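Local coordinates for cation-transporting ATPase, E1-E2 family protein (Streptococcus pneumoniae, PDB 4F2F) that binds Cu(I) through its cupredoxin-like metal-binding domain and, as a P-type ATPase, probably exports copper from the cell in copper resistance, at residues P37-H43 with E70-T76. Numbering follows the deposited sequence.
Sequences PAEITFH and EKVIRFT
Start with the backbone: P37-H43 and E70-T76 run antiparallel, with the strand axes at 157° and 4.4 Å apart at closest. In this cupredoxin-like fold, strand 38-44 lies between 14-21 (parallel) and 70-75 (antiparallel). A38–F75, I40–I73 and F42–K71 are the hydrogen-bonded pairs, each closed in both directions, as in I40 N to I73 O 2.9 Å and I73 N to I40 O 2.8 Å. Their side chains share one face of the sheet, where A38, I40, F42 and I73 are buried, the last three against strand 53-56. I40 (mt) sets CD1 3.9 Å from F75 CE1, and F42 (chi1 m, chi2 81°) brings CD1 to 3.7 Å from CG1 of I73 (mm). F75 takes chi1 p and chi2 -89°, its ring meeting F56 and Y96. K71 (mmtp) instead leads away; its NZ hydrogen-bonds to P64 O and forms a salt bridge with E63.

The non-hydrogen-bonded pairs E39–R74, T41–V72 and H43–E70 line the other face. There E39 (mt, chi3 7°) and R74 (mtp, chi4 -125°) form a salt bridge, OE2 to NE 3.3 Å; a water spans E39 OE2 (3.3 Å) and R74 NH2 (3.1 Å). V72 (t) has CG1 3.7 Å from E39 CB and CG2 3.5 Å from OG1 of T41 (m); H43 (t, chi2 -127°) sets CD2 3.7 Å from CG of E70 (mt). F42's side chain is about 11 Å from a bound copper(I) ion, near the metal site but not in it. The chemistry is thus two-sided: mostly apolar packing on the inner face; a salt bridge and water alongside V72's carbon contacts on the other.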
# COMPACT_ATOMS: atom_id res chain seq x y z
N PRO A 37 8.61 1.72 -11.17
CA PRO A 37 8.40 2.60 -10.02
C PRO A 37 6.93 2.62 -9.60
O PRO A 37 6.05 2.81 -10.44
CB PRO A 37 8.82 3.97 -10.55
CG PRO A 37 9.85 3.66 -11.59
CD PRO A 37 9.39 2.38 -12.23
N ALA A 38 6.68 2.43 -8.31
CA ALA A 38 5.32 2.38 -7.81
C ALA A 38 5.00 3.58 -6.93
O ALA A 38 5.83 4.00 -6.12
CB ALA A 38 5.07 1.08 -7.05
N GLU A 39 3.81 4.13 -7.10
CA GLU A 39 3.30 5.16 -6.21
C GLU A 39 1.96 4.71 -5.63
O GLU A 39 0.96 4.62 -6.34
CB GLU A 39 3.18 6.51 -6.93
CG GLU A 39 4.52 7.15 -7.26
CD GLU A 39 4.41 8.61 -7.66
OE1 GLU A 39 3.30 9.18 -7.55
OE2 GLU A 39 5.43 9.19 -8.08
N ILE A 40 1.97 4.41 -4.34
CA ILE A 40 0.79 3.93 -3.66
C ILE A 40 0.26 5.03 -2.75
O ILE A 40 0.88 5.36 -1.74
CB ILE A 40 1.10 2.68 -2.83
CG1 ILE A 40 1.83 1.64 -3.69
CG2 ILE A 40 -0.18 2.09 -2.25
CD1 ILE A 40 2.33 0.45 -2.90
N THR A 41 -0.87 5.60 -3.13
CA THR A 41 -1.45 6.72 -2.40
C THR A 41 -2.43 6.24 -1.35
O THR A 41 -3.45 5.63 -1.67
CB THR A 41 -2.14 7.71 -3.35
OG1 THR A 41 -1.16 8.27 -4.24
CG2 THR A 41 -2.80 8.84 -2.57
N PHE A 42 -2.11 6.51 -0.09
CA PHE A 42 -2.98 6.18 1.03
C PHE A 42 -3.77 7.41 1.46
O PHE A 42 -3.22 8.50 1.61
CB PHE A 42 -2.15 5.70 2.22
CG PHE A 42 -1.64 4.29 2.08
CD1 PHE A 42 -0.51 4.02 1.32
CD2 PHE A 42 -2.28 3.25 2.72
CE1 PHE A 42 -0.04 2.72 1.20
CE2 PHE A 42 -1.80 1.95 2.61
CZ PHE A 42 -0.68 1.69 1.85
N HIS A 43 -5.07 7.24 1.67
CA HIS A 43 -5.89 8.29 2.25
C HIS A 43 -6.41 7.85 3.60
O HIS A 43 -7.12 6.84 3.70
CB HIS A 43 -7.07 8.65 1.33
CG HIS A 43 -8.01 9.64 1.93
ND1 HIS A 43 -9.37 9.42 2.03
CD2 HIS A 43 -7.80 10.87 2.48
CE1 HIS A 43 -9.95 10.46 2.60
NE2 HIS A 43 -9.02 11.35 2.88
N GLU A 70 -3.47 12.61 2.59
CA GLU A 70 -3.04 11.60 1.63
C GLU A 70 -1.52 11.58 1.57
O GLU A 70 -0.88 12.63 1.45
CB GLU A 70 -3.61 11.90 0.24
CG GLU A 70 -5.08 11.55 0.06
CD GLU A 70 -5.51 11.61 -1.39
OE1 GLU A 70 -4.72 12.12 -2.22
OE2 GLU A 70 -6.63 11.15 -1.71
N LYS A 71 -0.94 10.39 1.67
CA LYS A 71 0.50 10.22 1.59
C LYS A 71 0.83 9.26 0.46
O LYS A 71 0.21 8.20 0.34
CB LYS A 71 1.06 9.68 2.91
CG LYS A 71 1.32 10.73 4.00
CD LYS A 71 2.56 11.55 3.69
CE LYS A 71 2.84 12.61 4.75
NZ LYS A 71 3.44 12.04 5.99
N VAL A 72 1.80 9.62 -0.38
CA VAL A 72 2.23 8.75 -1.46
C VAL A 72 3.44 7.93 -1.01
O VAL A 72 4.49 8.49 -0.70
CB VAL A 72 2.60 9.55 -2.73
CG1 VAL A 72 3.03 8.61 -3.85
CG2 VAL A 72 1.44 10.41 -3.17
N ILE A 73 3.28 6.61 -0.99
CA ILE A 73 4.39 5.72 -0.68
C ILE A 73 5.08 5.32 -1.97
O ILE A 73 4.46 4.74 -2.86
CB ILE A 73 3.90 4.45 0.05
CG1 ILE A 73 3.15 4.83 1.33
CG2 ILE A 73 5.07 3.53 0.35
CD1 ILE A 73 4.00 5.55 2.36
N ARG A 74 6.37 5.65 -2.09
CA ARG A 74 7.09 5.41 -3.33
C ARG A 74 8.25 4.42 -3.19
O ARG A 74 9.10 4.57 -2.32
CB ARG A 74 7.62 6.72 -3.92
CG ARG A 74 6.54 7.66 -4.41
CD ARG A 74 7.16 8.82 -5.17
NE ARG A 74 8.03 8.34 -6.24
CZ ARG A 74 9.31 8.69 -6.37
NH1 ARG A 74 9.87 9.53 -5.51
NH2 ARG A 74 10.02 8.20 -7.37
N PHE A 75 8.25 3.42 -4.06
CA PHE A 75 9.38 2.51 -4.18
C PHE A 75 9.30 1.75 -5.50
O PHE A 75 8.25 1.72 -6.15
CB PHE A 75 9.49 1.57 -2.97
CG PHE A 75 8.32 0.61 -2.83
CD1 PHE A 75 7.20 0.97 -2.10
CD2 PHE A 75 8.38 -0.65 -3.38
CE1 PHE A 75 6.14 0.09 -1.95
CE2 PHE A 75 7.33 -1.54 -3.24
CZ PHE A 75 6.20 -1.17 -2.52
N THR A 76 10.41 1.14 -5.90
CA THR A 76 10.42 0.30 -7.08
C THR A 76 10.58 -1.15 -6.63
O THR A 76 11.66 -1.55 -6.18
CB THR A 76 11.57 0.68 -8.04
OG1 THR A 76 11.44 2.07 -8.39
CG2 THR A 76 11.52 -0.17 -9.30
O HOH W 1 8.25 5.33 -7.24
O HOH W 2 7.72 7.10 -9.17